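Local coordinates for protein CbsA (Xanthomonas oryzae pv. oryzae, PDB 5XYH) that hydrolyses beta-1,4-glucosidic bonds of cellulose as a family 6 exoglucanase, probably releasing cellobiose from chain ends during cell-wall degradation, at residues Q40-Y45 / A340-P345; I144-S149 / A173-A178; Y177-L182 / N190-G195. All coordinates share one frame; numbering follows the deposited sequence.

Contact 1 of 3, residues Q40-Y45 / A340-P345; sequences QVVKSY and AGIGMP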
loop_
_atom_site.group_PDB
_atom_site.type_symbol
_atom_site.label_atom_id
_atom_site.label_comp_id
_atom_site.label_asym_id
_atom_site.label_seq_id
_atom_site.Cartn_x
_atom_site.Cartn_y
_atom_site.Cartn_z
ATOM N N GLN A 40 22.371 -3.642 2.402
ATOM C CA GLN A 40 22.872 -2.377 1.861
ATOM C C GLN A 40 22.147 -2.007 0.574
ATOM O O GLN A 40 21.786 -0.846 0.365
ATOM C CB GLN A 40 24.379 -2.453 1.600
ATOM C CG GLN A 40 25.245 -2.579 2.847
ATOM C CD GLN A 40 26.695 -3.018 2.541
ATOM O OE1 GLN A 40 26.940 -3.990 1.811
ATOM N NE2 GLN A 40 27.659 -2.292 3.109
ATOM N N VAL A 41 21.926 -2.989 -0.299
ATOM C CA VAL A 41 21.209 -2.744 -1.546
ATOM C C VAL A 41 19.763 -2.357 -1.263
ATOM O O VAL A 41 19.221 -1.423 -1.871
ATOM C CB VAL A 41 21.290 -3.985 -2.452
ATOM C CG1 VAL A 41 20.418 -3.790 -3.692
ATOM C CG2 VAL A 41 22.737 -4.278 -2.837
ATOM N N VAL A 42 19.118 -3.069 -0.343
ATOM C CA VAL A 42 17.720 -2.787 -0.027
ATOM C C VAL A 42 17.554 -1.345 0.444
ATOM O O VAL A 42 16.632 -0.642 0.008
ATOM C CB VAL A 42 17.201 -3.804 1.007
ATOM C CG1 VAL A 42 15.911 -3.323 1.653
ATOM C CG2 VAL A 42 16.995 -5.156 0.334
ATOM N N LYS A 43 18.461 -0.860 1.300
ATOM C CA LYS A 43 18.324 0.522 1.746
ATOM C C LYS A 43 18.748 1.542 0.695
ATOM O O LYS A 43 18.673 2.743 0.971
ATOM C CB LYS A 43 19.100 0.763 3.050
ATOM C CG LYS A 43 20.591 0.650 2.946
ATOM C CD LYS A 43 21.267 1.213 4.181
ATOM C CE LYS A 43 22.778 1.015 4.121
ATOM N NZ LYS A 43 23.490 1.868 5.116
ATOM N N SER A 44 19.197 1.110 -0.489
ATOM C CA SER A 44 19.478 2.057 -1.562
ATOM C C SER A 44 18.229 2.429 -2.357
ATOM O O SER A 44 18.303 3.308 -3.226
ATOM C CB SER A 44 20.555 1.510 -2.520
ATOM O OG SER A 44 20.105 0.429 -3.336
ATOM N N TYR A 45 17.059 1.788 -2.062
ATOM C CA TYR A 45 15.870 2.014 -2.866
ATOM C C TYR A 45 14.947 3.029 -2.206
ATOM O O TYR A 45 14.860 3.094 -0.978
ATOM C CB TYR A 45 15.109 0.707 -3.080
ATOM C CG TYR A 45 15.858 -0.318 -3.916
ATOM C CD1 TYR A 45 16.272 -0.029 -5.221
ATOM C CD2 TYR A 45 16.114 -1.591 -3.414
ATOM C CE1 TYR A 45 16.949 -0.976 -5.992
ATOM C CE2 TYR A 45 16.773 -2.540 -4.175
ATOM C CZ TYR A 45 17.199 -2.224 -5.462
ATOM O OH TYR A 45 17.855 -3.188 -6.206
ATOM N N ALA A 340 6.786 -14.215 3.415
ATOM C CA ALA A 340 6.789 -13.179 2.394
ATOM C C ALA A 340 8.210 -12.720 2.095
ATOM O O ALA A 340 9.101 -12.793 2.945
ATOM C CB ALA A 340 5.945 -11.985 2.842
ATOM N N GLY A 341 8.415 -12.248 0.862
ATOM C CA GLY A 341 9.681 -11.676 0.474
ATOM C C GLY A 341 9.519 -10.345 -0.236
ATOM O O GLY A 341 8.447 -9.998 -0.734
ATOM N N ILE A 342 10.620 -9.589 -0.262
ATOM C CA ILE A 342 10.658 -8.344 -1.031
ATOM C C ILE A 342 10.362 -8.632 -2.496
ATOM O O ILE A 342 10.787 -9.657 -3.044
ATOM C CB ILE A 342 12.027 -7.665 -0.869
ATOM C CG1 ILE A 342 12.190 -7.176 0.578
ATOM C CG2 ILE A 342 12.191 -6.527 -1.883
ATOM C CD1 ILE A 342 13.422 -6.360 0.836
ATOM N N GLY A 343 9.600 -7.750 -3.134
ATOM C CA GLY A 343 9.268 -7.923 -4.544
ATOM C C GLY A 343 10.136 -7.079 -5.457
ATOM O O GLY A 343 11.297 -6.778 -5.151
ATOM N N MET A 344 9.571 -6.691 -6.593
ATOM C CA MET A 344 10.322 -5.893 -7.556
ATOM C C MET A 344 10.823 -4.609 -6.896
ATOM O O MET A 344 10.055 -3.934 -6.188
ATOM C CB MET A 344 9.462 -5.532 -8.776
ATOM C CG MET A 344 9.278 -6.640 -9.817
ATOM S SD MET A 344 10.814 -7.127 -10.666
ATOM C CE MET A 344 11.273 -5.607 -11.513
ATOM N N PRO A 345 12.082 -4.238 -7.106
ATOM C CA PRO A 345 12.571 -2.919 -6.673
ATOM C C PRO A 345 11.764 -1.807 -7.319
ATOM O O PRO A 345 11.135 -2.016 -8.367
ATOM C CB PRO A 345 14.028 -2.899 -7.172
ATOM C CG PRO A 345 14.372 -4.338 -7.451
ATOM C CD PRO A 345 13.088 -4.982 -7.880
#

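Contact 2 of 3, residues I144-S149 / A173-A178; sequences IIEPDS and AGIKYA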
loop_
_atom_site.group_PDB
_atom_site.type_symbol
_atom_site.label_atom_id
_atom_site.label_comp_id
_atom_site.label_asym_id
_atom_site.label_seq_id
_atom_site.Cartn_x
_atom_site.Cartn_y
_atom_site.Cartn_z
ATOM N N ILE A 144 0.225 8.709 -2.207
ATOM C CA ILE A 144 -0.713 7.607 -2.065
ATOM C C ILE A 144 -1.872 8.120 -1.220
ATOM O O ILE A 144 -1.698 8.435 -0.037
ATOM C CB ILE A 144 -0.055 6.376 -1.427
ATOM C CG1 ILE A 144 1.055 5.857 -2.355
ATOM C CG2 ILE A 144 -1.114 5.295 -1.141
ATOM C CD1 ILE A 144 1.895 4.724 -1.776
ATOM N N ILE A 145 -3.054 8.206 -1.820
ATOM C CA ILE A 145 -4.195 8.876 -1.200
ATOM C C ILE A 145 -4.998 7.877 -0.361
ATOM O O ILE A 145 -5.700 7.016 -0.903
ATOM C CB ILE A 145 -5.086 9.548 -2.248
ATOM C CG1 ILE A 145 -4.297 10.628 -3.005
ATOM C CG2 ILE A 145 -6.333 10.130 -1.567
ATOM C CD1 ILE A 145 -3.858 11.812 -2.145
ATOM N N GLU A 146 -4.903 8.020 0.967
ATOM C CA GLU A 146 -5.666 7.351 2.025
ATOM C C GLU A 146 -5.893 5.868 1.761
ATOM O O GLU A 146 -7.011 5.451 1.418
ATOM C CB GLU A 146 -6.999 8.071 2.248
ATOM C CG GLU A 146 -6.856 9.492 2.836
ATOM C CD GLU A 146 -6.331 9.512 4.268
ATOM O OE1 GLU A 146 -6.367 8.453 4.947
ATOM O OE2 GLU A 146 -5.886 10.602 4.713
ATOM N N PRO A 147 -4.865 5.043 1.953
ATOM C CA PRO A 147 -5.058 3.592 1.887
ATOM C C PRO A 147 -6.113 3.127 2.880
ATOM O O PRO A 147 -6.356 3.760 3.912
ATOM C CB PRO A 147 -3.679 3.026 2.245
ATOM C CG PRO A 147 -2.725 4.134 2.114
ATOM C CD PRO A 147 -3.473 5.417 2.264
ATOM N N ASP A 148 -6.753 2.017 2.531
ATOM C CA ASP A 148 -7.698 1.329 3.401
ATOM C C ASP A 148 -8.919 2.191 3.707
ATOM O O ASP A 148 -9.465 2.151 4.809
ATOM C CB ASP A 148 -7.010 0.882 4.692
ATOM C CG ASP A 148 -7.782 -0.193 5.412
ATOM O OD1 ASP A 148 -8.525 -0.961 4.749
ATOM O OD2 ASP A 148 -7.648 -0.257 6.650
ATOM N N SER A 149 -9.357 3.014 2.754
ATOM C CA SER A 149 -10.501 3.876 3.009
ATOM C C SER A 149 -11.640 3.451 2.103
ATOM O O SER A 149 -12.445 2.578 2.493
ATOM C CB SER A 149 -10.124 5.353 2.828
ATOM O OG SER A 149 -9.744 5.633 1.497
ATOM N N ALA A 173 -15.973 12.991 1.817
ATOM C CA ALA A 173 -15.640 14.397 2.034
ATOM C C ALA A 173 -14.150 14.571 2.274
ATOM O O ALA A 173 -13.546 15.517 1.762
ATOM C CB ALA A 173 -16.440 14.969 3.204
ATOM N N GLY A 174 -13.546 13.663 3.046
ATOM C CA GLY A 174 -12.109 13.732 3.278
ATOM C C GLY A 174 -11.282 13.551 2.014
ATOM O O GLY A 174 -10.303 14.267 1.794
ATOM N N ILE A 175 -11.644 12.573 1.184
ATOM C CA ILE A 175 -10.910 12.355 -0.062
ATOM C C ILE A 175 -11.026 13.576 -0.964
ATOM O O ILE A 175 -10.040 14.031 -1.550
ATOM C CB ILE A 175 -11.409 11.093 -0.786
ATOM C CG1 ILE A 175 -11.282 9.845 0.091
ATOM C CG2 ILE A 175 -10.669 10.937 -2.124
ATOM C CD1 ILE A 175 -9.942 9.187 0.071
ATOM N N LYS A 176 -12.240 14.112 -1.103
ATOM C CA LYS A 176 -12.434 15.262 -1.978
ATOM C C LYS A 176 -11.567 16.433 -1.536
ATOM O O LYS A 176 -10.918 17.087 -2.364
ATOM C CB LYS A 176 -13.915 15.660 -2.006
ATOM C CG LYS A 176 -14.176 16.993 -2.683
ATOM C CD LYS A 176 -15.616 17.449 -2.495
ATOM C CE LYS A 176 -15.914 18.620 -3.395
ATOM N NZ LYS A 176 -17.336 19.055 -3.370
ATOM N N TYR A 177 -11.525 16.697 -0.225
ATOM C CA TYR A 177 -10.732 17.817 0.273
ATOM C C TYR A 177 -9.242 17.570 0.057
ATOM O O TYR A 177 -8.504 18.475 -0.362
ATOM C CB TYR A 177 -11.037 18.042 1.756
ATOM C CG TYR A 177 -10.493 19.333 2.319
ATOM C CD1 TYR A 177 -11.236 20.503 2.255
ATOM C CD2 TYR A 177 -9.241 19.380 2.915
ATOM C CE1 TYR A 177 -10.749 21.685 2.755
ATOM C CE2 TYR A 177 -8.742 20.566 3.428
ATOM C CZ TYR A 177 -9.502 21.716 3.346
ATOM O OH TYR A 177 -9.022 22.901 3.866
ATOM N N ALA A 178 -8.780 16.350 0.350
ATOM C CA ALA A 178 -7.386 16.008 0.095
ATOM C C ALA A 178 -7.036 16.227 -1.365
ATOM O O ALA A 178 -6.031 16.873 -1.680
ATOM C CB ALA A 178 -7.109 14.561 0.507
#

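Contact 3 of 3, residues Y177-L182 / N190-G195; sequences YALDKL and NYMDIG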
loop_
_atom_site.group_PDB
_atom_site.type_symbol
_atom_site.label_atom_id
_atom_site.label_comp_id
_atom_site.label_asym_id
_atom_site.label_seq_id
_atom_site.Cartn_x
_atom_site.Cartn_y
_atom_site.Cartn_z
ATOM N N TYR A 177 -11.525 16.697 -0.225
ATOM C CA TYR A 177 -10.732 17.817 0.273
ATOM C C TYR A 177 -9.242 17.570 0.057
ATOM O O TYR A 177 -8.504 18.475 -0.362
ATOM C CB TYR A 177 -11.037 18.042 1.756
ATOM C CG TYR A 177 -10.493 19.333 2.319
ATOM C CD1 TYR A 177 -11.236 20.503 2.255
ATOM C CD2 TYR A 177 -9.241 19.380 2.915
ATOM C CE1 TYR A 177 -10.749 21.685 2.755
ATOM C CE2 TYR A 177 -8.742 20.566 3.428
ATOM C CZ TYR A 177 -9.502 21.716 3.346
ATOM O OH TYR A 177 -9.022 22.901 3.866
ATOM N N ALA A 178 -8.780 16.350 0.350
ATOM C CA ALA A 178 -7.386 16.008 0.095
ATOM C C ALA A 178 -7.036 16.227 -1.365
ATOM O O ALA A 178 -6.031 16.873 -1.680
ATOM C CB ALA A 178 -7.109 14.561 0.507
ATOM N N LEU A 179 -7.865 15.713 -2.277
ATOM C CA LEU A 179 -7.551 15.857 -3.696
ATOM C C LEU A 179 -7.554 17.321 -4.117
ATOM O O LEU A 179 -6.647 17.762 -4.831
ATOM C CB LEU A 179 -8.516 15.046 -4.564
ATOM C CG LEU A 179 -8.348 13.519 -4.504
ATOM C CD1 LEU A 179 -9.454 12.866 -5.304
ATOM C CD2 LEU A 179 -6.978 13.046 -4.979
ATOM N N ASP A 180 -8.540 18.094 -3.653
ATOM C CA ASP A 180 -8.615 19.509 -4.026
ATOM C C ASP A 180 -7.354 20.255 -3.605
ATOM O O ASP A 180 -6.735 20.965 -4.408
ATOM C CB ASP A 180 -9.850 20.164 -3.398
ATOM C CG ASP A 180 -11.101 20.003 -4.241
ATOM O OD1 ASP A 180 -10.972 19.696 -5.447
ATOM O OD2 ASP A 180 -12.218 20.190 -3.702
ATOM N N LYS A 181 -6.943 20.087 -2.345
ATOM C CA LYS A 181 -5.847 20.899 -1.826
ATOM C C LYS A 181 -4.501 20.430 -2.357
ATOM O O LYS A 181 -3.599 21.247 -2.552
ATOM C CB LYS A 181 -5.862 20.876 -0.295
ATOM C CG LYS A 181 -7.136 21.454 0.305
ATOM C CD LYS A 181 -7.105 22.968 0.297
ATOM C CE LYS A 181 -5.911 23.456 1.120
ATOM N NZ LYS A 181 -5.971 24.908 1.462
ATOM N N LEU A 182 -4.355 19.132 -2.607
ATOM C CA LEU A 182 -3.078 18.607 -3.064
ATOM C C LEU A 182 -2.927 18.751 -4.575
ATOM O O LEU A 182 -1.841 19.095 -5.055
ATOM C CB LEU A 182 -2.932 17.152 -2.622
ATOM C CG LEU A 182 -2.878 16.990 -1.096
ATOM C CD1 LEU A 182 -3.061 15.529 -0.706
ATOM C CD2 LEU A 182 -1.579 17.521 -0.531
ATOM N N ASN A 190 -1.232 12.698 -7.555
ATOM C CA ASN A 190 -2.107 11.991 -6.623
ATOM C C ASN A 190 -2.545 10.666 -7.220
ATOM O O ASN A 190 -3.165 10.642 -8.287
ATOM C CB ASN A 190 -3.341 12.820 -6.274
ATOM C CG ASN A 190 -2.995 14.100 -5.558
ATOM O OD1 ASN A 190 -2.166 14.117 -4.643
ATOM N ND2 ASN A 190 -3.629 15.198 -5.974
ATOM N N TYR A 191 -2.274 9.574 -6.503
ATOM C CA TYR A 191 -2.719 8.240 -6.895
ATOM C C TYR A 191 -3.679 7.690 -5.843
ATOM O O TYR A 191 -3.313 7.545 -4.671
ATOM C CB TYR A 191 -1.525 7.310 -7.095
ATOM C CG TYR A 191 -0.721 7.659 -8.341
ATOM C CD1 TYR A 191 0.239 8.669 -8.304
ATOM C CD2 TYR A 191 -0.931 6.986 -9.548
ATOM C CE1 TYR A 191 0.964 8.995 -9.427
ATOM C CE2 TYR A 191 -0.196 7.304 -10.680
ATOM C CZ TYR A 191 0.752 8.308 -10.607
ATOM O OH TYR A 191 1.502 8.637 -11.716
ATOM N N MET A 192 -4.900 7.381 -6.276
ATOM C CA MET A 192 -5.948 6.874 -5.402
ATOM C C MET A 192 -5.667 5.420 -5.014
ATOM O O MET A 192 -5.537 4.554 -5.886
ATOM C CB MET A 192 -7.296 6.971 -6.118
ATOM C CG MET A 192 -7.770 8.374 -6.419
ATOM S SD MET A 192 -8.120 9.287 -4.924
ATOM C CE MET A 192 -9.463 8.322 -4.246
ATOM N N ASP A 193 -5.602 5.139 -3.713
ATOM C CA ASP A 193 -5.484 3.761 -3.257
ATOM C C ASP A 193 -6.758 3.003 -3.594
ATOM O O ASP A 193 -7.863 3.496 -3.351
ATOM C CB ASP A 193 -5.242 3.696 -1.753
ATOM C CG ASP A 193 -5.058 2.264 -1.265
ATOM O OD1 ASP A 193 -3.904 1.783 -1.297
ATOM O OD2 ASP A 193 -6.066 1.616 -0.890
ATOM N N ILE A 194 -6.619 1.798 -4.133
ATOM C CA ILE A 194 -7.822 1.047 -4.488
ATOM C C ILE A 194 -7.649 -0.430 -4.127
ATOM O O ILE A 194 -7.998 -1.331 -4.900
ATOM C CB ILE A 194 -8.191 1.294 -5.975
ATOM C CG1 ILE A 194 -9.619 0.828 -6.304
ATOM C CG2 ILE A 194 -7.148 0.727 -6.952
ATOM C CD1 ILE A 194 -10.132 1.422 -7.603
ATOM N N GLY A 195 -7.116 -0.682 -2.923
ATOM C CA GLY A 195 -7.082 -2.025 -2.372
ATOM C C GLY A 195 -6.180 -2.965 -3.160
ATOM O O GLY A 195 -5.237 -2.543 -3.833
#

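Contact 1 of 3, residues Q40-Y45 / A340-P345
Val42, on the last turn of helix 33-42, makes the first meeting with 340-345, its branched end directed at the end of Ile342. The two side chains approach tip to tip. Val42 CG2 stands 3.8 Å from Ile342 CD1, and Val42 CG1 is little farther from the same methyl, which therefore sits against the fork of the valine. Ile342 CG1 is turned opposite its own carbonyl carbon (chi1 -68°), and the extended chain beyond it carries CD1 across to the helix. Next, a type I turn from Val42 to Tyr45 reverses the chain. Ser44 N bonds back to Val41 O at the helix end; the Ser44 hydroxyl lies very close to the same oxygen. Tyr45 supplies the second meeting. Pro345 lies alongside it and lays CB over one ring face, 3.9 Å from the centroid of Tyr45 and 22° off the ring normal, a CH-pi contact shifted toward CZ and CE1. Ser44 OG lies over the centre of the opposite face, Pro345 being in the closer contact, while Trp359 meets the ring edge-to-face. Around the aliphatic meeting, helix 411-419 brings Phe414 to Val42 and Leu417 and Val418 to Ile342; Tyr19 of helix 17-27 also touches Val42, and the loop 340-345 leads on into strand 347-351.

Contact 2 of 3, residues I144-S149 / A173-A178
Ile175 makes most of the contact from the helix 170-183 side, and every approach within 4.5 Å, its CD1 reaching Ile145, Glu146 and Ser149 at once. The side chain leaves the helix to one side of 144-149, and the bend at chi2 (-84°) brings CD1 nearer, between the strand end and the turn that follows it. There CD1 lies 3.8 Å from Glu146 CB, the two side chains running past each other in opposite directions, and 3.8 Å from Ser149 OG. Ile175 CD1 is 4.1 Å from Ile145 CG2, where the two isoleucine side chains cross at a slant. Ser149 OG donates to Glu146 O at 2.7 Å, tilted 15° from the carbonyl plane, so the methyl covers an oxygen already engaged. Glu146 offers the isoleucine only its aliphatic stem: the buried carboxylate bends away to Tyr119 OH and the backbone N atoms of Asp94 and Met95. One turn later Ala178 adds looser cover, its CB 5.0 Å from Ile145 CG2. The helix thus lies over the C-terminal end of parallel strand 140-145, and the Ile-Glu-Pro-Asp-Ser run leaving that strand matches a glycoside hydrolase family 6 signature that, in relatives, borders the catalytic centre of the distorted beta/alpha barrel.

Contact 3 of 3, residues Y177-L182 / N190-G195
Buried helix-on-strand packing defines this contact, which belongs to a beta-alpha-beta crossover: helix 170-183 follows strand 140-145 and returns the chain to its parallel neighbour 188-193. The helix and strand segments run nearly antiparallel, at 168°, with their axes 10.3 Å apart at closest approach. Leu179 is the main helix residue. Its forked end straddles the sulfur of Met192, with Leu179 CD1 3.8 Å and Leu179 CD2 3.9 Å from Met192 SD; bends at chi2 and chi3 of the methionine, near -65°, fold its chain back and present the sulfur to the fork. Leu179 CD2 also lies 3.9 Å from Asn190 CB, the leucine and asparagine sliding past each other in opposite senses. One turn on, Leu182 faces the amide end of Asn190: Leu182 CB is 3.7 Å from Asn190 OD1 and 3.9 Å from Asn190 ND2, so the methylene sits against both polar atoms of the amide. Beyond this packing, the strand end is shaped by an Asx turn, in which Gly195 N approaches Asp193 OD2 from above the carboxylate plane. The buried amide of Asn190 has its polar partners in the neighbouring strand and loop, OD1 accepting from Asn143 ND2 and ND2 donating to Ser226 O. Fixed at both polar atoms, it can pack against aliphatic leucine side chains without requiring a polar group from the helix.

How the contacts relate
Contacts 2 and 3 form one continuous block of core, their centres only 5 Å apart: both use helix 170-183, sharing Tyr177 and Ala178, and they reach adjacent strands of the same sheet. Ile145 N lies 2.9 Å from Tyr191 O, a probable hydrogen bond joining those strands, and Pro147 CA packs 3.4 Å from Asp193 CG where the strands end. That end, with the family signature, is where relatives have their catalytic centre. Contact 1 lies on the other side of the chain's centre, about 27 Å and 26 Å from contacts 2 and 3 between centres, and touches neither; it joins residues 300 positions apart in the chain, whereas contacts 2 and 3 are local to the crossover.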